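Local coordinates for protein AgaA (Rhizobium radiobacter, PDB 6HLX) that binds the opine agropinic acid as the periplasmic solute-binding component of an ABC import system, at residues Q454-K459 and F474-S479; N204-K207 and I213-Y216; S24-K29 and L380-D385; G159-A164 and L478-T483. One frame throughout, in Å; residues are numbered along the deposited sequence.

Interaction 1: residues Q454-K459 and F474-S479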
loop_
_atom_site.group_PDB
_atom_site.type_symbol
_atom_site.label_atom_id
_atom_site.label_comp_id
_atom_site.label_asym_id
_atom_site.label_seq_id
_atom_site.Cartn_x
_atom_site.Cartn_y
_atom_site.Cartn_z
ATOM N N GLN A 454 -9.207 -0.074 -9.628
ATOM C CA GLN A 454 -9.075 0.847 -8.495
ATOM C C GLN A 454 -9.303 2.216 -9.108
ATOM O O GLN A 454 -8.446 2.730 -9.832
ATOM C CB GLN A 454 -7.682 0.725 -7.856
ATOM C CG GLN A 454 -7.492 1.668 -6.647
ATOM C CD GLN A 454 -8.340 1.279 -5.446
ATOM O OE1 GLN A 454 -8.785 0.141 -5.315
ATOM N NE2 GLN A 454 -8.569 2.215 -4.538
ATOM N N ASN A 455 -10.507 2.760 -8.912
ATOM C CA ASN A 455 -10.882 3.975 -9.615
ATOM C C ASN A 455 -11.151 5.139 -8.684
ATOM O O ASN A 455 -11.587 4.945 -7.542
ATOM C CB ASN A 455 -12.153 3.688 -10.442
ATOM C CG ASN A 455 -11.976 2.535 -11.422
ATOM O OD1 ASN A 455 -10.923 2.379 -12.032
ATOM N ND2 ASN A 455 -12.970 1.693 -11.579
ATOM N N TYR A 456 -10.870 6.348 -9.191
ATOM C CA TYR A 456 -11.237 7.626 -8.575
ATOM C C TYR A 456 -12.327 8.213 -9.457
ATOM O O TYR A 456 -12.484 7.826 -10.630
ATOM C CB TYR A 456 -10.064 8.636 -8.586
ATOM C CG TYR A 456 -9.014 8.326 -7.546
ATOM C CD1 TYR A 456 -8.005 7.397 -7.802
ATOM C CD2 TYR A 456 -9.056 8.917 -6.284
ATOM C CE1 TYR A 456 -7.038 7.099 -6.846
ATOM C CE2 TYR A 456 -8.099 8.618 -5.313
ATOM C CZ TYR A 456 -7.095 7.701 -5.601
ATOM O OH TYR A 456 -6.160 7.342 -4.662
ATOM N N ALA A 457 -13.042 9.198 -8.921
ATOM C CA ALA A 457 -13.994 9.932 -9.735
ATOM C C ALA A 457 -13.875 11.390 -9.385
ATOM O O ALA A 457 -13.602 11.730 -8.228
ATOM C CB ALA A 457 -15.406 9.442 -9.504
ATOM N N VAL A 458 -13.973 12.254 -10.406
ATOM C CA VAL A 458 -13.856 13.697 -10.201
ATOM C C VAL A 458 -15.054 14.396 -10.808
ATOM O O VAL A 458 -15.695 13.877 -11.745
ATOM C CB VAL A 458 -12.511 14.285 -10.743
ATOM C CG1 VAL A 458 -11.297 13.514 -10.205
ATOM C CG2 VAL A 458 -12.481 14.330 -12.275
ATOM N N LYS A 459 -15.336 15.605 -10.313
ATOM C CA LYS A 459 -16.395 16.413 -10.885
ATOM C C LYS A 459 -15.835 17.114 -12.123
ATOM O O LYS A 459 -14.649 17.445 -12.163
ATOM C CB LYS A 459 -16.868 17.469 -9.860
ATOM C CG LYS A 459 -18.112 17.052 -9.073
ATOM C CD LYS A 459 -19.386 17.114 -9.944
ATOM C CE LYS A 459 -20.667 17.208 -9.161
ATOM N NZ LYS A 459 -21.794 16.545 -9.875
ATOM N N PHE A 474 -2.299 3.583 -4.856
ATOM C CA PHE A 474 -2.534 4.018 -3.466
ATOM C C PHE A 474 -1.752 5.295 -3.072
ATOM O O PHE A 474 -1.994 5.848 -1.991
ATOM C CB PHE A 474 -2.272 2.891 -2.463
ATOM C CG PHE A 474 -3.188 1.685 -2.529
ATOM C CD1 PHE A 474 -4.404 1.740 -3.215
ATOM C CD2 PHE A 474 -2.865 0.510 -1.854
ATOM C CE1 PHE A 474 -5.270 0.635 -3.233
ATOM C CE2 PHE A 474 -3.720 -0.607 -1.900
ATOM C CZ PHE A 474 -4.911 -0.536 -2.588
ATOM N N GLN A 475 -0.793 5.719 -3.933
ATOM C CA GLN A 475 -0.004 6.941 -3.707
ATOM C C GLN A 475 -0.548 8.113 -4.517
ATOM O O GLN A 475 0.093 9.170 -4.562
ATOM C CB GLN A 475 1.475 6.714 -4.054
ATOM C CG GLN A 475 2.118 5.655 -3.153
ATOM C CD GLN A 475 3.612 5.651 -3.306
ATOM O OE1 GLN A 475 4.188 6.598 -3.824
ATOM N NE2 GLN A 475 4.256 4.580 -2.859
ATOM N N SER A 476 -1.714 7.948 -5.161
ATOM C CA SER A 476 -2.306 8.992 -6.020
ATOM C C SER A 476 -2.506 10.337 -5.325
ATOM O O SER A 476 -2.518 11.380 -6.007
ATOM C CB SER A 476 -3.621 8.523 -6.638
ATOM O OG SER A 476 -3.422 7.398 -7.481
ATOM N N GLY A 477 -2.624 10.317 -3.983
ATOM C CA GLY A 477 -2.741 11.559 -3.209
ATOM C C GLY A 477 -1.572 12.514 -3.434
ATOM O O GLY A 477 -1.726 13.732 -3.271
ATOM N N LEU A 478 -0.403 11.989 -3.884
ATOM C CA LEU A 478 0.727 12.868 -4.245
ATOM C C LEU A 478 0.331 13.876 -5.334
ATOM O O LEU A 478 0.816 15.016 -5.337
ATOM C CB LEU A 478 1.881 12.028 -4.807
ATOM C CG LEU A 478 2.787 11.370 -3.777
ATOM C CD1 LEU A 478 3.644 10.252 -4.428
ATOM C CD2 LEU A 478 3.703 12.420 -3.130
ATOM N N SER A 479 -0.533 13.455 -6.278
ATOM C CA SER A 479 -0.910 14.295 -7.414
ATOM C C SER A 479 -1.785 15.516 -7.019
ATOM O O SER A 479 -2.062 16.365 -7.874
ATOM C CB SER A 479 -1.572 13.457 -8.508
ATOM O OG SER A 479 -2.916 13.143 -8.175
#
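F474 turns the edge of its ring to the amide of Q454, with CE1 3.8 Å from Q454 CD. The amide carbon lies in the plane of the ring and the two planes stand 87° apart, so this is an edge approach without stacking. Q454 gets there by holding CG anti to its backbone N (chi1 -180°) and then bending at chi2, which brings OE1 and NE2 almost equally close to CE1. Its OE1 is spoken for by R452 NH2.

Two residues along, Y456 reaches S476. The hydroxyl does most of the touching: Y456 OH sits 3.4 Å from S476 CB, while S476 OG is 3.9 Å from Y456 OH and 3.7 Å from Y456 CE1, obliquely placed to the ring. No hydrogen bond joins the pair; S476 OG, beside its own backbone N (chi1 -62°), has T473 O and M468 N as partners. S476 O accepts from both N and OG of S479, S479 OG at 2.8 Å, within this 3-10 segment.

The chemistry is thus van der Waals contact, with the polar atoms Q454 OE1 and S476 OG partnered elsewhere; F474 also touches the bound agropinic acid, so the contact lies beside the ligand pocket.

Interaction 2: residues N204-K207 and I213-Y216; sequences NALK and IIDY. With G9Z (agropinic acid), chain E.
The Y216 ring lies two residues past I214, which packs on L206, and it meets the bound agropinic acid with its edge: carboxylate atom O of the ligand lies near the ring plane, 2.7 Å from Y216 OH, which donates a hydrogen bond to it. The same ligand oxygen stands 3.3 Å from Y216 CE2, so the bond is made close against the rim of the ring. D215 CG also lies at the edge. Y332 meets the tyrosine with the ring planes at about 60°, and T23 OG1 is a second partner of the hydroxyl.

Behind this polar tip the helix and strand meet mainly through aliphatic groups. L206 CB is 4.1 Å from I214 CG2. I214 presents that methyl because CG1 takes the position between backbone N and carbonyl carbon (chi1 62°), putting CG2 beside the N. L206 sends its CG away from its own N (chi1 -173°), and CD1 comes to 4.2 Å from the backbone N of I213. A457 and K459 of strand 456-459 also touch the leucine.

Strand 190-195, helix 199-207 and strand 213-214 form a beta-alpha-beta crossover, with strand 3-8 lying between the two parallel strands; the chain leaving the second delivers Y216 to the ligand pocket, in keeping with the periplasmic binding protein fold.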
loop_
_atom_site.group_PDB
_atom_site.type_symbol
_atom_site.label_atom_id
_atom_site.label_comp_id
_atom_site.label_asym_id
_atom_site.label_seq_id
_atom_site.Cartn_x
_atom_site.Cartn_y
_atom_site.Cartn_z
ATOM N N ASN A 204 -22.937 9.166 -3.539
ATOM C CA ASN A 204 -23.999 10.190 -3.533
ATOM C C ASN A 204 -23.457 11.608 -3.286
ATOM O O ASN A 204 -23.979 12.576 -3.852
ATOM C CB ASN A 204 -25.095 9.853 -2.540
ATOM C CG ASN A 204 -26.408 10.523 -2.917
ATOM O OD1 ASN A 204 -26.853 10.487 -4.080
ATOM N ND2 ASN A 204 -27.050 11.168 -1.958
ATOM N N ALA A 205 -22.397 11.735 -2.467
ATOM C CA ALA A 205 -21.779 13.045 -2.225
ATOM C C ALA A 205 -21.201 13.611 -3.528
ATOM O O ALA A 205 -21.303 14.816 -3.757
ATOM C CB ALA A 205 -20.679 12.932 -1.185
ATOM N N LEU A 206 -20.598 12.748 -4.374
ATOM C CA LEU A 206 -20.093 13.215 -5.665
ATOM C C LEU A 206 -21.250 13.586 -6.614
ATOM O O LEU A 206 -21.257 14.675 -7.197
ATOM C CB LEU A 206 -19.196 12.161 -6.336
ATOM C CG LEU A 206 -18.506 12.693 -7.622
ATOM C CD1 LEU A 206 -17.332 13.641 -7.286
ATOM C CD2 LEU A 206 -18.112 11.554 -8.528
ATOM N N LYS A 207 -22.216 12.686 -6.766
ATOM C CA LYS A 207 -23.339 12.909 -7.689
ATOM C C LYS A 207 -24.237 14.076 -7.298
ATOM O O LYS A 207 -24.804 14.720 -8.175
ATOM C CB LYS A 207 -24.172 11.647 -7.841
ATOM C CG LYS A 207 -23.470 10.504 -8.556
ATOM C CD LYS A 207 -24.463 9.392 -8.784
ATOM C CE LYS A 207 -23.816 8.173 -9.358
ATOM N NZ LYS A 207 -24.560 6.947 -8.959
ATOM N N ILE A 213 -13.913 15.277 -5.545
ATOM C CA ILE A 213 -13.212 14.026 -5.874
ATOM C C ILE A 213 -13.622 12.976 -4.860
ATOM O O ILE A 213 -13.817 13.314 -3.700
ATOM C CB ILE A 213 -11.646 14.208 -5.813
ATOM C CG1 ILE A 213 -11.148 15.333 -6.745
ATOM C CG2 ILE A 213 -10.869 12.858 -6.107
ATOM C CD1 ILE A 213 -9.593 15.472 -6.756
ATOM N N ILE A 214 -13.719 11.710 -5.286
ATOM C CA ILE A 214 -13.907 10.591 -4.361
ATOM C C ILE A 214 -12.931 9.487 -4.690
ATOM O O ILE A 214 -12.601 9.289 -5.865
ATOM C CB ILE A 214 -15.358 10.038 -4.247
ATOM C CG1 ILE A 214 -15.888 9.458 -5.615
ATOM C CG2 ILE A 214 -16.311 11.077 -3.629
ATOM C CD1 ILE A 214 -17.132 8.521 -5.479
ATOM N N ASP A 215 -12.516 8.724 -3.683
ATOM C CA ASP A 215 -11.674 7.544 -3.965
ATOM C C ASP A 215 -12.482 6.251 -3.784
ATOM O O ASP A 215 -13.660 6.302 -3.410
ATOM C CB ASP A 215 -10.365 7.555 -3.160
ATOM C CG ASP A 215 -10.469 7.431 -1.669
ATOM O OD1 ASP A 215 -11.588 7.167 -1.166
ATOM O OD2 ASP A 215 -9.423 7.548 -0.997
ATOM N N TYR A 216 -11.868 5.082 -4.088
ATOM C CA TYR A 216 -12.523 3.781 -3.978
ATOM C C TYR A 216 -13.934 3.782 -4.594
ATOM O O TYR A 216 -14.916 3.480 -3.925
ATOM C CB TYR A 216 -12.545 3.316 -2.516
ATOM C CG TYR A 216 -11.225 2.754 -2.047
ATOM C CD1 TYR A 216 -10.256 3.579 -1.482
ATOM C CD2 TYR A 216 -10.983 1.382 -2.064
ATOM C CE1 TYR A 216 -9.045 3.067 -1.016
ATOM C CE2 TYR A 216 -9.776 0.853 -1.588
ATOM C CZ TYR A 216 -8.807 1.701 -1.067
ATOM O OH TYR A 216 -7.622 1.186 -0.562
HETATM O OAM G9Z E . -6.588 0.843 2.964
HETATM C CAB G9Z E . -7.324 -0.029 2.482
HETATM C CAC G9Z E . -8.725 -0.012 2.631
HETATM C CB G9Z E . -9.256 -1.263 1.865
HETATM C CA G9Z E . -8.012 -2.036 1.461
HETATM C C G9Z E . -8.030 -2.349 0.064
HETATM O O G9Z E . -7.612 -1.487 -0.757
HETATM N N G9Z E . -6.879 -1.148 1.881
HETATM C CAG G9Z E . -5.424 -1.421 1.564
HETATM C CAH G9Z E . -4.848 -2.443 2.546
HETATM O OAP G9Z E . -5.560 -3.662 2.336
HETATM C CAI G9Z E . -3.348 -2.678 2.343
HETATM O OAQ G9Z E . -2.695 -1.400 2.133
HETATM C CAJ G9Z E . -2.690 -3.331 3.605
HETATM O OAR G9Z E . -1.284 -3.525 3.367
HETATM C CAK G9Z E . -3.334 -4.643 4.116
HETATM O OAT G9Z E . -2.810 -4.958 5.421
HETATM C CAL G9Z E . -3.158 -5.812 3.136
HETATM O OAS G9Z E . -3.893 -6.964 3.606
HETATM O OXT G9Z E . -8.499 -3.467 -0.283
#

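Interaction 3: residues S24-K29 and L380-D385; sequences SGRTVK and LGEITD
R26 holds E382 end-on, with NH1 and NH2 both donating to the single oxygen OE1. The salt bridge measures 2.9 Å from R26 NH1 to E382 OE1 and 3.0 Å from R26 NH2 to the same oxygen. OE1 lies in the guanidinium plane, midway between the two nitrogens, so neither N-H points straight at it: the NH1 bond bends to 148°. The carboxylate is turned 70° against the guanidinium. As a result NH1 comes in on the syn side, a little out of the carboxylate plane, whereas NH2 meets the oxygen from well above that plane. E382 OE2 remains 3.8 Å from R26 NH1.

NH2 has a second acidic partner, E135 OE1, and K29 from the next turn of the helix pairs with E135 OE2. The arginine is therefore shared between two carboxylates, which would be expected to favour their ionised forms. Its chain runs out with a kink at chi3, and E382 folds toward it by bending at chi2 (-72°).

Packing across the contact is sparse: the CA atoms of R26 and E382 are 12.1 Å apart and the long side chains bridge the distance. N391 touches E382 and Q20 touches R26. Helix 23-32 belongs with the lobe of strand 3-8, while 380-385 follows strand 374-379 of the other lobe's sheet. A buried ion pair across the cleft, with the E382 side chain about 4 Å from agropinic acid, is consistent with the closed, ligand-bound state of a two-lobed periplasmic binding protein.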
loop_
_atom_site.group_PDB
_atom_site.type_symbol
_atom_site.label_atom_id
_atom_site.label_comp_id
_atom_site.label_asym_id
_atom_site.label_seq_id
_atom_site.Cartn_x
_atom_site.Cartn_y
_atom_site.Cartn_z
ATOM N N SER A 24 -6.484 5.672 3.081
ATOM C CA SER A 24 -7.037 6.964 3.549
ATOM C C SER A 24 -5.965 7.821 4.240
ATOM O O SER A 24 -5.759 8.977 3.852
ATOM C CB SER A 24 -8.246 6.746 4.458
ATOM O OG SER A 24 -9.274 6.088 3.733
ATOM N N GLY A 25 -5.270 7.231 5.224
ATOM C CA GLY A 25 -4.198 7.912 5.941
ATOM C C GLY A 25 -3.073 8.310 4.995
ATOM O O GLY A 25 -2.571 9.431 5.064
ATOM N N ARG A 26 -2.693 7.410 4.061
ATOM C CA ARG A 26 -1.636 7.714 3.089
ATOM C C ARG A 26 -1.987 8.930 2.228
ATOM O O ARG A 26 -1.123 9.766 1.981
ATOM C CB ARG A 26 -1.382 6.517 2.176
ATOM C CG ARG A 26 -0.622 5.435 2.912
ATOM C CD ARG A 26 -0.481 4.216 2.045
ATOM N NE ARG A 26 0.843 3.637 2.255
ATOM C CZ ARG A 26 1.307 2.574 1.610
ATOM N NH1 ARG A 26 0.525 1.909 0.763
ATOM N NH2 ARG A 26 2.552 2.163 1.809
ATOM N N THR A 27 -3.260 9.020 1.755
ATOM C CA THR A 27 -3.693 10.128 0.884
ATOM C C THR A 27 -3.489 11.485 1.590
ATOM O O THR A 27 -2.989 12.413 0.973
ATOM C CB THR A 27 -5.169 9.918 0.452
ATOM O OG1 THR A 27 -5.252 8.654 -0.225
ATOM C CG2 THR A 27 -5.697 11.062 -0.447
ATOM N N VAL A 28 -3.822 11.567 2.905
ATOM C CA VAL A 28 -3.630 12.798 3.666
ATOM C C VAL A 28 -2.117 13.039 3.876
ATOM O O VAL A 28 -1.627 14.149 3.660
ATOM C CB VAL A 28 -4.425 12.812 4.998
ATOM C CG1 VAL A 28 -4.178 14.116 5.765
ATOM C CG2 VAL A 28 -5.930 12.613 4.743
ATOM N N LYS A 29 -1.380 11.992 4.253
ATOM C CA LYS A 29 0.080 12.139 4.468
ATOM C C LYS A 29 0.790 12.659 3.218
ATOM O O LYS A 29 1.712 13.460 3.335
ATOM C CB LYS A 29 0.729 10.800 4.848
ATOM C CG LYS A 29 0.462 10.431 6.302
ATOM C CD LYS A 29 1.384 9.318 6.839
ATOM C CE LYS A 29 1.249 8.012 6.052
ATOM N NZ LYS A 29 1.903 6.869 6.764
ATOM N N LEU A 380 -1.066 -4.382 -3.119
ATOM C CA LEU A 380 -0.237 -4.229 -4.331
ATOM C C LEU A 380 1.208 -4.158 -3.901
ATOM O O LEU A 380 1.484 -4.099 -2.690
ATOM C CB LEU A 380 -0.647 -2.944 -5.090
ATOM C CG LEU A 380 -1.114 -1.728 -4.279
ATOM C CD1 LEU A 380 0.016 -1.126 -3.418
ATOM C CD2 LEU A 380 -1.670 -0.645 -5.214
ATOM N N GLY A 381 2.121 -4.228 -4.859
ATOM C CA GLY A 381 3.534 -4.078 -4.532
ATOM C C GLY A 381 3.740 -2.642 -4.070
ATOM O O GLY A 381 3.204 -1.696 -4.664
ATOM N N GLU A 382 4.448 -2.476 -2.961
ATOM C CA GLU A 382 4.610 -1.129 -2.356
ATOM C C GLU A 382 5.629 -0.248 -3.069
ATOM O O GLU A 382 5.694 0.952 -2.818
ATOM C CB GLU A 382 4.932 -1.254 -0.867
ATOM C CG GLU A 382 3.825 -1.945 -0.066
ATOM C CD GLU A 382 2.548 -1.141 0.166
ATOM O OE1 GLU A 382 2.447 0.039 -0.264
ATOM O OE2 GLU A 382 1.626 -1.727 0.773
ATOM N N ILE A 383 6.427 -0.846 -3.952
ATOM C CA ILE A 383 7.414 -0.168 -4.787
ATOM C C ILE A 383 7.298 -0.750 -6.201
ATOM O O ILE A 383 6.741 -1.838 -6.370
ATOM C CB ILE A 383 8.868 -0.320 -4.246
ATOM C CG1 ILE A 383 9.300 -1.800 -4.157
ATOM C CG2 ILE A 383 9.027 0.438 -2.893
ATOM C CD1 ILE A 383 10.818 -1.983 -4.027
ATOM N N THR A 384 7.828 -0.040 -7.199
ATOM C CA THR A 384 7.740 -0.522 -8.571
ATOM C C THR A 384 9.029 -1.241 -9.029
ATOM O O THR A 384 9.295 -1.301 -10.219
ATOM C CB THR A 384 7.336 0.594 -9.525
ATOM O OG1 THR A 384 8.338 1.601 -9.444
ATOM C CG2 THR A 384 5.976 1.179 -9.188
ATOM N N ASP A 385 9.826 -1.743 -8.094
ATOM C CA ASP A 385 10.980 -2.578 -8.413
ATOM C C ASP A 385 10.518 -3.999 -8.066
ATOM O O ASP A 385 9.677 -4.175 -7.160
ATOM C CB ASP A 385 12.214 -2.206 -7.559
ATOM C CG ASP A 385 13.391 -3.135 -7.842
ATOM O OD1 ASP A 385 14.044 -2.967 -8.891
ATOM O OD2 ASP A 385 13.598 -4.081 -7.058
#

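Interaction 4: residues G159-A164 and L478-T483. With SO4 (sulfate ion), chain V.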
loop_
_atom_site.group_PDB
_atom_site.type_symbol
_atom_site.label_atom_id
_atom_site.label_comp_id
_atom_site.label_asym_id
_atom_site.label_seq_id
_atom_site.Cartn_x
_atom_site.Cartn_y
_atom_site.Cartn_z
ATOM N N GLY A 159 5.725 18.965 2.963
ATOM C CA GLY A 159 4.907 18.824 1.758
ATOM C C GLY A 159 4.215 20.100 1.298
ATOM O O GLY A 159 4.326 21.133 1.949
ATOM N N PRO A 160 3.476 20.024 0.159
ATOM C CA PRO A 160 2.873 21.243 -0.435
ATOM C C PRO A 160 1.740 21.859 0.384
ATOM O O PRO A 160 1.404 23.017 0.152
ATOM C CB PRO A 160 2.366 20.758 -1.812
ATOM C CG PRO A 160 2.187 19.272 -1.643
ATOM C CD PRO A 160 3.300 18.850 -0.723
ATOM N N PHE A 161 1.138 21.069 1.300
ATOM C CA PHE A 161 0.064 21.566 2.173
ATOM C C PHE A 161 0.434 21.386 3.639
ATOM O O PHE A 161 1.116 20.415 3.990
ATOM C CB PHE A 161 -1.267 20.858 1.882
ATOM C CG PHE A 161 -1.835 21.084 0.494
ATOM C CD1 PHE A 161 -2.681 22.167 0.239
ATOM C CD2 PHE A 161 -1.564 20.189 -0.540
ATOM C CE1 PHE A 161 -3.216 22.372 -1.041
ATOM C CE2 PHE A 161 -2.088 20.404 -1.825
ATOM C CZ PHE A 161 -2.910 21.495 -2.063
ATOM N N LYS A 162 -0.030 22.317 4.486
ATOM C CA LYS A 162 0.205 22.317 5.934
ATOM C C LYS A 162 -1.045 21.783 6.591
ATOM O O LYS A 162 -2.153 22.097 6.150
ATOM C CB LYS A 162 0.402 23.756 6.466
ATOM C CG LYS A 162 1.479 24.588 5.793
ATOM C CD LYS A 162 1.659 25.934 6.503
ATOM C CE LYS A 162 0.596 26.960 6.169
ATOM N NZ LYS A 162 0.943 28.285 6.749
ATOM N N PHE A 163 -0.889 21.036 7.685
ATOM C CA PHE A 163 -2.038 20.552 8.443
ATOM C C PHE A 163 -2.753 21.764 9.061
ATOM O O PHE A 163 -2.104 22.640 9.655
ATOM C CB PHE A 163 -1.555 19.615 9.553
ATOM C CG PHE A 163 -2.635 19.099 10.474
ATOM C CD1 PHE A 163 -3.360 17.955 10.149
ATOM C CD2 PHE A 163 -2.894 19.726 11.691
ATOM C CE1 PHE A 163 -4.327 17.437 11.041
ATOM C CE2 PHE A 163 -3.877 19.234 12.563
ATOM C CZ PHE A 163 -4.588 18.090 12.231
ATOM N N ALA A 164 -4.086 21.833 8.909
ATOM C CA ALA A 164 -4.811 22.971 9.483
ATOM C C ALA A 164 -5.764 22.560 10.603
ATOM O O ALA A 164 -5.922 23.313 11.567
ATOM C CB ALA A 164 -5.520 23.768 8.406
ATOM N N LEU A 478 -0.403 11.989 -3.884
ATOM C CA LEU A 478 0.727 12.868 -4.245
ATOM C C LEU A 478 0.331 13.876 -5.334
ATOM O O LEU A 478 0.816 15.016 -5.337
ATOM C CB LEU A 478 1.881 12.028 -4.807
ATOM C CG LEU A 478 2.787 11.370 -3.777
ATOM C CD1 LEU A 478 3.644 10.252 -4.428
ATOM C CD2 LEU A 478 3.703 12.420 -3.130
ATOM N N SER A 479 -0.533 13.455 -6.278
ATOM C CA SER A 479 -0.910 14.295 -7.414
ATOM C C SER A 479 -1.785 15.516 -7.019
ATOM O O SER A 479 -2.062 16.365 -7.874
ATOM C CB SER A 479 -1.572 13.457 -8.508
ATOM O OG SER A 479 -2.916 13.143 -8.175
ATOM N N ILE A 480 -2.213 15.610 -5.729
ATOM C CA ILE A 480 -3.021 16.771 -5.293
ATOM C C ILE A 480 -2.248 18.095 -5.487
ATOM O O ILE A 480 -2.862 19.147 -5.613
ATOM C CB ILE A 480 -3.534 16.593 -3.829
ATOM C CG1 ILE A 480 -4.768 17.531 -3.507
ATOM C CG2 ILE A 480 -2.412 16.749 -2.787
ATOM C CD1 ILE A 480 -6.113 17.055 -4.167
ATOM N N GLU A 481 -0.906 18.042 -5.512
ATOM C CA GLU A 481 -0.129 19.276 -5.701
ATOM C C GLU A 481 -0.281 19.860 -7.114
ATOM O O GLU A 481 0.113 21.001 -7.342
ATOM C CB GLU A 481 1.350 19.060 -5.366
ATOM C CG GLU A 481 2.106 18.167 -6.343
ATOM C CD GLU A 481 3.599 18.089 -6.070
ATOM O OE1 GLU A 481 4.066 18.788 -5.148
ATOM O OE2 GLU A 481 4.303 17.342 -6.782
ATOM N N ASN A 482 -0.770 19.049 -8.068
ATOM C CA ASN A 482 -0.968 19.472 -9.465
ATOM C C ASN A 482 -2.435 19.723 -9.779
ATOM O O ASN A 482 -2.770 20.092 -10.906
ATOM C CB ASN A 482 -0.515 18.341 -10.384
ATOM C CG ASN A 482 0.929 17.950 -10.207
ATOM O OD1 ASN A 482 1.803 18.798 -9.983
ATOM N ND2 ASN A 482 1.198 16.661 -10.329
ATOM N N THR A 483 -3.309 19.389 -8.838
ATOM C CA THR A 483 -4.754 19.464 -9.052
ATOM C C THR A 483 -5.240 20.909 -9.089
ATOM O O THR A 483 -4.771 21.739 -8.312
ATOM C CB THR A 483 -5.460 18.595 -8.012
ATOM O OG1 THR A 483 -4.880 17.269 -8.077
ATOM C CG2 THR A 483 -6.981 18.522 -8.241
HETATM S S SO4 V . 3.518 29.531 4.791
HETATM O O1 SO4 V . 2.299 29.079 4.056
HETATM O O2 SO4 V . 3.356 30.982 5.179
HETATM O O3 SO4 V . 4.727 29.442 3.945
HETATM O O4 SO4 V . 3.672 28.733 6.020
#
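P160 and E481 bring their backbones closest, CA to CA 6.4 Å, where the chain entering strand 161-167 passes the 3-10 segment 478-481. P160 CG lies 3.8 Å from E481 CB, the proline crossing the glutamate at about a right angle. E481 has its CG between backbone N and carbonyl carbon (chi1 69°) and then runs straight, so OE1 ends 4.0 Å from P160 CG. The carboxylate is engaged further out: OE1 takes Y180 OH and R34, and OE2 takes K182.

Beside it F161 brings CE2 to 3.8 Å from I480 CG2, the methyl approaching the ring obliquely. V191 touches both side chains. On the far part of the segment, S479 O accepts from N482 N and from T483 OG1 at 3.0 Å, the two donors coming from opposite faces of the carbonyl plane, both bonds falling at the end of the 3-10 segment. K162 takes no part in the contact; its NZ bonds a sulfate at O4 (2.9 Å), an ion probably left from crystallisation.

Apolar contact at F161 and I480 thus adjoins an acidic side chain whose carboxylate is paired with R34 and K182, which probably offsets the cost of burying it.

Interactions 1 and 2 sit on neighbouring strands of one sheet, their centres 11 Å apart, joined by a probable backbone hydrogen bond of 2.9 Å from I214 N to A457 O. Q454 NE2 packs on Y216 CE2 at 3.5 Å, so the two contacts meet near agropinic acid, which F474 and Y216 both touch. Interaction 3 spans the two lobes; its E382 side chain comes to about 4 Å from the ligand, and it meets interaction 1 where F474 CD2 lies 3.7 Å from L380 CD1. Interaction 4 continues from interaction 1 through the shared L478 and S479, carrying the 3-10 segment away from the pocket to strand 161-167 at the sheet's outer end, and touches interaction 2 at I213 and T483.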